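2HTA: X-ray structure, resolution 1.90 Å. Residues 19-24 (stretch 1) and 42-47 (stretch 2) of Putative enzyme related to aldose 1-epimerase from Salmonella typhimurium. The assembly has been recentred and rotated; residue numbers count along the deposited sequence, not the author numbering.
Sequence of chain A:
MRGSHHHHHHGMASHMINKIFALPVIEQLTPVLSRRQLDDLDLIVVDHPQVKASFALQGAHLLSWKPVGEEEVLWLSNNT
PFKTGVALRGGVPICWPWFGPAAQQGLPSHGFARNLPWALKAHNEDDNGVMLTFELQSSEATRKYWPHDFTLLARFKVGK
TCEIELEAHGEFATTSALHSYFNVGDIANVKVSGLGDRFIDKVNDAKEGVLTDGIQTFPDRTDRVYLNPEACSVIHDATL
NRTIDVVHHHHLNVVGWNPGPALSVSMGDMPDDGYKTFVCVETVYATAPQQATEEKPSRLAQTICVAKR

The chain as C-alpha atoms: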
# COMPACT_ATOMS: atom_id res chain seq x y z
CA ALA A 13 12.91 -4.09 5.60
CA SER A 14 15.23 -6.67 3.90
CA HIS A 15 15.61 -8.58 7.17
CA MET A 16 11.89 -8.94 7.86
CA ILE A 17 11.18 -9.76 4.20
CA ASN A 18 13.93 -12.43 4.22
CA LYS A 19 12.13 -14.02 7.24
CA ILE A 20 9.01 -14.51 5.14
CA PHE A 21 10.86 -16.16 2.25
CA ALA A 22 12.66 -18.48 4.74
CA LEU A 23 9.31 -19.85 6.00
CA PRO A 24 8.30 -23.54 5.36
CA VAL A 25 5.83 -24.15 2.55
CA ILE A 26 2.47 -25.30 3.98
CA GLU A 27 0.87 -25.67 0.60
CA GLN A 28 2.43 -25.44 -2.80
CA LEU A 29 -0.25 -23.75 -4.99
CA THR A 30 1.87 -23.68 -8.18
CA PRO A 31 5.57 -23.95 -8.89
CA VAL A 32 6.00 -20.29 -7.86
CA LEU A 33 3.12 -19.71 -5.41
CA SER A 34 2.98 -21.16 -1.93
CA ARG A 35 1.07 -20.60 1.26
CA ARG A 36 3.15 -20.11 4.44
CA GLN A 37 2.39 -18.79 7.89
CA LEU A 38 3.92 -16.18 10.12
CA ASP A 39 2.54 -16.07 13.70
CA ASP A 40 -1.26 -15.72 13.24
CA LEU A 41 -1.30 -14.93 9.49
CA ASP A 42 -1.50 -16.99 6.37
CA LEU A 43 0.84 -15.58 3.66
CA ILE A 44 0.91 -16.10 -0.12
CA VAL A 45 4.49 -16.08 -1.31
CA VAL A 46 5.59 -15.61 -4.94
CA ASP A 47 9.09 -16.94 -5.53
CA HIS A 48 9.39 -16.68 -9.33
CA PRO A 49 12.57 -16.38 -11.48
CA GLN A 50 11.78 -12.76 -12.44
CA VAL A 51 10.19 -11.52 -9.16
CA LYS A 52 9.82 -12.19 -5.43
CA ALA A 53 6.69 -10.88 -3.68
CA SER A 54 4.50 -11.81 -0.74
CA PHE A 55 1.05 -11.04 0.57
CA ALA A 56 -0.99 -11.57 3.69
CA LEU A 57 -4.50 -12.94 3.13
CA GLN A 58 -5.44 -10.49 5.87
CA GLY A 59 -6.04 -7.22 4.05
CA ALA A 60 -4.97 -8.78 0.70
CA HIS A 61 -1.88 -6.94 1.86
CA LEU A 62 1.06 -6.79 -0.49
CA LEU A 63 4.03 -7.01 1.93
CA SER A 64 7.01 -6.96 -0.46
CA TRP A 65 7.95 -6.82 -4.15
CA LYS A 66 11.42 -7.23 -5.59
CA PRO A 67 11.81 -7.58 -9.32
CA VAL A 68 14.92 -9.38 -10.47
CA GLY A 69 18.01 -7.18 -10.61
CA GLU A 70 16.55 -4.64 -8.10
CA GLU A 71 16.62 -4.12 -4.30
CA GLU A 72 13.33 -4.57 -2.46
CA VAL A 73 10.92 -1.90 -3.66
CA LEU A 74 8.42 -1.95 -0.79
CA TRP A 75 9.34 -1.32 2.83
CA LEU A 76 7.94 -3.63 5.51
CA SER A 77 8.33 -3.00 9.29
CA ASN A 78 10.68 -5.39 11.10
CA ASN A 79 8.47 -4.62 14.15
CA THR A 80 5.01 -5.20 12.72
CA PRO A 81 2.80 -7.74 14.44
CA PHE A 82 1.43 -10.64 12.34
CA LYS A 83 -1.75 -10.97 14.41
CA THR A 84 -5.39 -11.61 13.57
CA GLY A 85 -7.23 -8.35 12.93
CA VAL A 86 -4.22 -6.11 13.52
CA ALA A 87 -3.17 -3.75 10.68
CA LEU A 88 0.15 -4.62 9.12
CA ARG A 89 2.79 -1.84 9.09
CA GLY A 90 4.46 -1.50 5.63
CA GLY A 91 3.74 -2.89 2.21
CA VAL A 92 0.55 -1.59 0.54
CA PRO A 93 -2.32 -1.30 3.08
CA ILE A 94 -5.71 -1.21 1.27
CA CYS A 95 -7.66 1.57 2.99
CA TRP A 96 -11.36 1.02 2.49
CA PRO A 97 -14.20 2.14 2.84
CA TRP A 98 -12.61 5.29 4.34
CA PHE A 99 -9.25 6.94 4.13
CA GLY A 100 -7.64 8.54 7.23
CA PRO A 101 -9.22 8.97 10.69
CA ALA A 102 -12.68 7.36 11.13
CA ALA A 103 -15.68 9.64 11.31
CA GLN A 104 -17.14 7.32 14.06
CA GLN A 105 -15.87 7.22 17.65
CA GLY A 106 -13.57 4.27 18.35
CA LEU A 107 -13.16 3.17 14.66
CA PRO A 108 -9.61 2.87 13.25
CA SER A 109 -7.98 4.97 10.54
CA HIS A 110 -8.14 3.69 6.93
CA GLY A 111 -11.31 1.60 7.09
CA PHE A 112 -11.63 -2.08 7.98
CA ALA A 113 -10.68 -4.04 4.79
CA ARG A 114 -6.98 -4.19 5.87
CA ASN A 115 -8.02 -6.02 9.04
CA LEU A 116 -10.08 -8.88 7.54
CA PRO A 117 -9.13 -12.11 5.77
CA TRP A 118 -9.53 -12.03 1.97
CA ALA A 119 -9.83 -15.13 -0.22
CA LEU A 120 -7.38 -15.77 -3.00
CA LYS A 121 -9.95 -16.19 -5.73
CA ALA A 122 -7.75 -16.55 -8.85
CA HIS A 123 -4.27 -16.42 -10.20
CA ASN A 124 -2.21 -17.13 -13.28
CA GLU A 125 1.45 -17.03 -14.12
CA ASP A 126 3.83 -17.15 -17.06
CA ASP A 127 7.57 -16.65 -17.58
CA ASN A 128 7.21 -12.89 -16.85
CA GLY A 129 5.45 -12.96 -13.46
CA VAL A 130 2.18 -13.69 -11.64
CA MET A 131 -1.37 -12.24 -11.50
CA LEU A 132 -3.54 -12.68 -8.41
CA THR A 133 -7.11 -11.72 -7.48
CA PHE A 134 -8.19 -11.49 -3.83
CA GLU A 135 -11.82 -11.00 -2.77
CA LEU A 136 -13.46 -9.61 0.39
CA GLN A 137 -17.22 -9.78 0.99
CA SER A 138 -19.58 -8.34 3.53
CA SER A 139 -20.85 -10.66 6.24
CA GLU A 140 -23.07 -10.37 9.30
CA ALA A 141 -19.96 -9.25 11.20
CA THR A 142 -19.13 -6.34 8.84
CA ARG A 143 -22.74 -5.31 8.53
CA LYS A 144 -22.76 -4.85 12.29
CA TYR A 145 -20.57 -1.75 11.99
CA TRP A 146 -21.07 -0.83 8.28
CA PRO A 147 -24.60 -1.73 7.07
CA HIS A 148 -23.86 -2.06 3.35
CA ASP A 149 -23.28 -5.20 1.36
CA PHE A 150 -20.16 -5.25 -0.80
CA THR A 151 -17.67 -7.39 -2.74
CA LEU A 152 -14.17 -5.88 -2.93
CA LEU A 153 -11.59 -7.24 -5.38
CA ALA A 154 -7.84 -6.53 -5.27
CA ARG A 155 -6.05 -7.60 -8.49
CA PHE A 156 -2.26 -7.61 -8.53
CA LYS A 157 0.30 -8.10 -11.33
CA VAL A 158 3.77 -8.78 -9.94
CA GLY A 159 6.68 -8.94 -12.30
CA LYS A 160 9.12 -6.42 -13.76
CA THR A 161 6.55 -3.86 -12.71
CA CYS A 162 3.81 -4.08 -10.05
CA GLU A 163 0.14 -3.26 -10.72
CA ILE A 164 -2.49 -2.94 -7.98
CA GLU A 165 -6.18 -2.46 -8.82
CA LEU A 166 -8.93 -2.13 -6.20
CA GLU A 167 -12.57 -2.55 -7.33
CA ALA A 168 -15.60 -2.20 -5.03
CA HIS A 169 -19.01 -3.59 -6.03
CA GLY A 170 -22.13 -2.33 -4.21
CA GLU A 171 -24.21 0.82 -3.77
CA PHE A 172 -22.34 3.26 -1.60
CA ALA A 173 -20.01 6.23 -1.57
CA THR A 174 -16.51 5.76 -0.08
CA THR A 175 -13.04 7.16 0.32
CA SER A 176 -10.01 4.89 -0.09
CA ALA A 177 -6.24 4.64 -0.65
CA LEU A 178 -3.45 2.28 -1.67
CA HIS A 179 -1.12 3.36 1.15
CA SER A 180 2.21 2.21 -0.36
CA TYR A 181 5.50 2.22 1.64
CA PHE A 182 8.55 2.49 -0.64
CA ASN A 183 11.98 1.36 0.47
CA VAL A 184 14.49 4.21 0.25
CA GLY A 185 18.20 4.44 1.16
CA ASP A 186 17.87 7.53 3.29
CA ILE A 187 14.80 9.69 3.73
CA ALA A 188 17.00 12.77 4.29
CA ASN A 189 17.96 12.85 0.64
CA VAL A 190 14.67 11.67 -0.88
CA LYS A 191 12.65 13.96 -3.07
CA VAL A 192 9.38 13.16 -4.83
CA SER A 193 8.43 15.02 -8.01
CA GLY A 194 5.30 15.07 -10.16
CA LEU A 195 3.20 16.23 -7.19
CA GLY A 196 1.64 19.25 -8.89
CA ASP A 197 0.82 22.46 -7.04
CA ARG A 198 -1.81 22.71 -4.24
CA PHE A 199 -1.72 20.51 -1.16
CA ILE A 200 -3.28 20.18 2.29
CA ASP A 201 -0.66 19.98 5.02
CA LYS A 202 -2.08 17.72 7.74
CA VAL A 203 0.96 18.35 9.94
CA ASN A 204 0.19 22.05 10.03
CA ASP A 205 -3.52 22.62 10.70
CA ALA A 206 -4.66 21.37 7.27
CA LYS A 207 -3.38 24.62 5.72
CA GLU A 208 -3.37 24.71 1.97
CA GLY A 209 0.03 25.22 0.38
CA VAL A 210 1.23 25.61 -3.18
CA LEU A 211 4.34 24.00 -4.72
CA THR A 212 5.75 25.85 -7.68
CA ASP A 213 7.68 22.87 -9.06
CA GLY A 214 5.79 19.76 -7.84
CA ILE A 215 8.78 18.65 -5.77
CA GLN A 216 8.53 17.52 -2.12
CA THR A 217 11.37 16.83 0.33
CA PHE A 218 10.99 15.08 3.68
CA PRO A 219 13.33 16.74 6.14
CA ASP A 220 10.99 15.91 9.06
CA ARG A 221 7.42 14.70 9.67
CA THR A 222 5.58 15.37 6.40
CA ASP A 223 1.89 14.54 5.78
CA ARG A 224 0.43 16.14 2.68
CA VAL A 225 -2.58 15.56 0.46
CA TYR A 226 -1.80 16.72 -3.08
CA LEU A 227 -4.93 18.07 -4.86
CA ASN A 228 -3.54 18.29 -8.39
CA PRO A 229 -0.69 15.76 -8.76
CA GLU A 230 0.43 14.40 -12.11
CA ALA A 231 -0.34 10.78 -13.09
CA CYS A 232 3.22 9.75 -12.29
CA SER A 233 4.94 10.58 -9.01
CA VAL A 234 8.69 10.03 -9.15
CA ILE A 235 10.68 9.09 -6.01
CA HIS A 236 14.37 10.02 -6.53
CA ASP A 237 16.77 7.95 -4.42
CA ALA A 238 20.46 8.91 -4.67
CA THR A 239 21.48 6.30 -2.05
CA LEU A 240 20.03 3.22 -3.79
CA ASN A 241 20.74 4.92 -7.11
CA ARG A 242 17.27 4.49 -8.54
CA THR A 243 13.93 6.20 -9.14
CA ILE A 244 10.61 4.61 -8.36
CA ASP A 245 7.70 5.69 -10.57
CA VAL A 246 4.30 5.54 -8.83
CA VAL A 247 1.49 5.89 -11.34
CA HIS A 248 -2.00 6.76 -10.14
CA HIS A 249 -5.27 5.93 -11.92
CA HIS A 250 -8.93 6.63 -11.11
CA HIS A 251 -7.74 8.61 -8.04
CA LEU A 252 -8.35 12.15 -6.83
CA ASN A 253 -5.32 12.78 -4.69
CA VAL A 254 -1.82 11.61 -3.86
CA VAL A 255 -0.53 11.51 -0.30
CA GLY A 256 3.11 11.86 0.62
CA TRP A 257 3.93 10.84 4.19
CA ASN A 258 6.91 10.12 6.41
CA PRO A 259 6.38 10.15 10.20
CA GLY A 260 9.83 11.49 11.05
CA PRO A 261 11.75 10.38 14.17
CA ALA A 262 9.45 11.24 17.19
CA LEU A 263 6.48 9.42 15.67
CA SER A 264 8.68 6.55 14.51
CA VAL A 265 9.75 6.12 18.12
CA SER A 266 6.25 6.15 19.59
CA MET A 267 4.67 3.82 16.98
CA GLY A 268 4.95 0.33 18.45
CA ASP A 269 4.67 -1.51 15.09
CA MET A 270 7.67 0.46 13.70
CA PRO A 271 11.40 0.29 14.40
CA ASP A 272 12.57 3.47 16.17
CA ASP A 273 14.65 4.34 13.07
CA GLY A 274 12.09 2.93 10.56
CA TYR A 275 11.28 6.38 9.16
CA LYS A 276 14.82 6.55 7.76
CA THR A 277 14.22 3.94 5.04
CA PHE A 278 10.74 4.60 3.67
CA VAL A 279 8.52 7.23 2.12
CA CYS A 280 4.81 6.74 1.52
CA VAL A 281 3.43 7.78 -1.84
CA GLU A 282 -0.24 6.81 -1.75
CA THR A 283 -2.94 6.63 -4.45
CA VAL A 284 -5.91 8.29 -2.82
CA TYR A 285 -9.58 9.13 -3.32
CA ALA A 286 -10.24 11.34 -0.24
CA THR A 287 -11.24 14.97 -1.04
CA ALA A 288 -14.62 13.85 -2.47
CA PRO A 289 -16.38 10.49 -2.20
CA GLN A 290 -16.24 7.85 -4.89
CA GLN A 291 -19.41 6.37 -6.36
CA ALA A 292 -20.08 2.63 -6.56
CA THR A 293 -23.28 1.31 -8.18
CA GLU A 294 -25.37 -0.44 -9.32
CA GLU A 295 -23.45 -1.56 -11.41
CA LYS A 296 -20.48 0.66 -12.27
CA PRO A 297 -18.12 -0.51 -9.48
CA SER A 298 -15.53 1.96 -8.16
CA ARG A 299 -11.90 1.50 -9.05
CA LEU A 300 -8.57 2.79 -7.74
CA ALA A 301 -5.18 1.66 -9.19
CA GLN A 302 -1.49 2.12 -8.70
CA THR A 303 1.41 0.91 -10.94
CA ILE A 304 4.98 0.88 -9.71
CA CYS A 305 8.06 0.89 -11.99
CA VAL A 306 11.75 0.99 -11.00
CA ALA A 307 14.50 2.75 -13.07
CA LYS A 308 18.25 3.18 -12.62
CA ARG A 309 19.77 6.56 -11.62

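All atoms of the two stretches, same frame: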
# COMPACT_ATOMS: atom_id res chain seq x y z
N LYS A 19 12.84 -13.10 6.31
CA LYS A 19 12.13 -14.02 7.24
C LYS A 19 10.94 -14.74 6.56
O LYS A 19 10.77 -15.96 6.67
CB LYS A 19 11.65 -13.25 8.46
CG LYS A 19 12.74 -12.95 9.49
CD LYS A 19 12.09 -12.62 10.88
N ILE A 20 10.20 -13.99 5.75
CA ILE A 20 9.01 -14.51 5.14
C ILE A 20 9.44 -15.56 4.11
O ILE A 20 8.85 -16.64 3.99
CB ILE A 20 8.21 -13.33 4.46
CG1 ILE A 20 7.60 -12.46 5.56
CG2 ILE A 20 7.14 -13.91 3.48
CD1 ILE A 20 6.99 -11.13 5.06
N PHE A 21 10.46 -15.23 3.33
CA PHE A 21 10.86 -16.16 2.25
C PHE A 21 11.64 -17.38 2.79
O PHE A 21 11.83 -18.36 2.07
CB PHE A 21 11.70 -15.41 1.23
CG PHE A 21 10.86 -14.59 0.28
CD1 PHE A 21 10.46 -15.13 -0.93
CD2 PHE A 21 10.43 -13.32 0.64
CE1 PHE A 21 9.62 -14.42 -1.80
CE2 PHE A 21 9.60 -12.58 -0.24
CZ PHE A 21 9.21 -13.16 -1.46
N ALA A 22 12.02 -17.32 4.07
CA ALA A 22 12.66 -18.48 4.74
C ALA A 22 11.64 -19.43 5.33
O ALA A 22 11.98 -20.57 5.70
CB ALA A 22 13.63 -17.97 5.82
N LEU A 23 10.37 -19.01 5.40
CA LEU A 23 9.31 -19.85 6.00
C LEU A 23 9.03 -21.17 5.25
O LEU A 23 9.20 -21.20 4.01
CB LEU A 23 8.00 -19.05 6.11
CG LEU A 23 7.95 -17.83 7.00
CD1 LEU A 23 6.71 -17.05 6.72
CD2 LEU A 23 7.98 -18.22 8.45
N PRO A 24 8.65 -22.26 5.98
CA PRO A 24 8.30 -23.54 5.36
C PRO A 24 7.07 -23.36 4.47
O PRO A 24 6.19 -22.56 4.79
CB PRO A 24 7.87 -24.42 6.56
CG PRO A 24 8.36 -23.77 7.71
CD PRO A 24 8.55 -22.33 7.45
N ASP A 42 -1.80 -16.23 7.55
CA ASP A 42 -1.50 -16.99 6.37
C ASP A 42 -0.95 -16.03 5.31
O ASP A 42 -1.52 -14.96 5.13
CB ASP A 42 -2.76 -17.64 5.88
CG ASP A 42 -3.09 -18.88 6.70
OD1 ASP A 42 -2.14 -19.51 7.23
OD2 ASP A 42 -4.28 -19.19 6.81
N LEU A 43 0.17 -16.40 4.70
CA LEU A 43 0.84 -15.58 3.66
C LEU A 43 0.85 -16.33 2.31
O LEU A 43 0.98 -17.55 2.29
CB LEU A 43 2.32 -15.27 4.02
CG LEU A 43 2.51 -14.72 5.44
CD1 LEU A 43 3.98 -14.34 5.71
CD2 LEU A 43 1.61 -13.46 5.64
N ILE A 44 0.72 -15.58 1.22
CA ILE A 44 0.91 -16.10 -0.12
C ILE A 44 2.23 -15.54 -0.64
O ILE A 44 2.44 -14.33 -0.70
CB ILE A 44 -0.26 -15.70 -1.07
CG1 ILE A 44 -1.64 -16.11 -0.48
CG2 ILE A 44 0.04 -16.22 -2.49
CD1 ILE A 44 -1.86 -17.66 -0.32
N VAL A 45 3.14 -16.46 -0.99
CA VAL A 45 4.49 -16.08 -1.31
C VAL A 45 4.78 -16.45 -2.78
O VAL A 45 4.57 -17.58 -3.18
CB VAL A 45 5.54 -16.74 -0.37
CG1 VAL A 45 6.93 -16.36 -0.81
CG2 VAL A 45 5.30 -16.35 1.14
N VAL A 46 5.23 -15.46 -3.55
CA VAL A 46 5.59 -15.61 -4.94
C VAL A 46 7.13 -15.69 -4.98
O VAL A 46 7.84 -14.74 -4.66
CB VAL A 46 5.14 -14.37 -5.79
CG1 VAL A 46 5.64 -14.49 -7.28
CG2 VAL A 46 3.62 -14.17 -5.75
N ASP A 47 7.65 -16.85 -5.38
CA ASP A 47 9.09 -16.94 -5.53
C ASP A 47 9.28 -17.40 -7.00
O ASP A 47 9.24 -18.60 -7.30
CB ASP A 47 9.61 -17.99 -4.54
CG ASP A 47 11.14 -18.15 -4.60
OD1 ASP A 47 11.80 -17.65 -5.54
OD2 ASP A 47 11.69 -18.81 -3.69
O HOH W 1 11.15 -19.27 -1.04

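How does the backbone of stretch 2 meet stretch 1? Residues 42-47 run as a strand, and the last part of a helix, leading into a loop, lies across it; the closest CA pair is Phe21 CA and Val45 CA, 7.3 Å apart. No direct hydrogen bond joins the two stretches; most of the direct contact is between apolar side chains, with one backbone carbonyl taking part. Along an extended strand side chains alternate: Leu43, Val45 and Asp47 have their CA-to-CB bonds toward stretch 1, whereas Asp42 and Ile44 stay out of reach.

What does Leu43 find across the gap? Two aliphatic partners converge on one of its methyls: Leu43 CD1 lies 3.9 Å from Ile20 CG2 and 4.0 Å from Leu23 CD1. Ile20 and Leu23 come together on this side, and Leu23 N donates a backbone hydrogen bond to Ile20 O at 3.1 Å. The contacts with Leu43 are van der Waals contacts between branched side chains, with no polar group to satisfy.

Why does Val45 matter so much to the packing? Its two methyls reach different neighbours: Val45 CG2 sits 3.8 Å from Ile20 CG2, and Val45 CG1 sits 3.5 Å from Phe21 CE1. The CB of Phe21 points sideways, yet with chi1 near -79° the far end of its ring comes nearer the strand.

How do Val46 and Asp47 finish the contact? The CA-to-CB bond of Val46 points away, but its backbone contributes: Val46 O lies 3.4 Å from Phe21 CE1, at the ring edge, where the slightly positive C-H rim suits a carbonyl oxygen. Beyond it, the exposed Asp47 is linked to stretch 1 through water 1. That water donates to Asp47 OD2 at 2.7 Å from its oxygen and, weakly, to Phe21 O at 3.3 Å, adding a polar bridge beside the apolar contact.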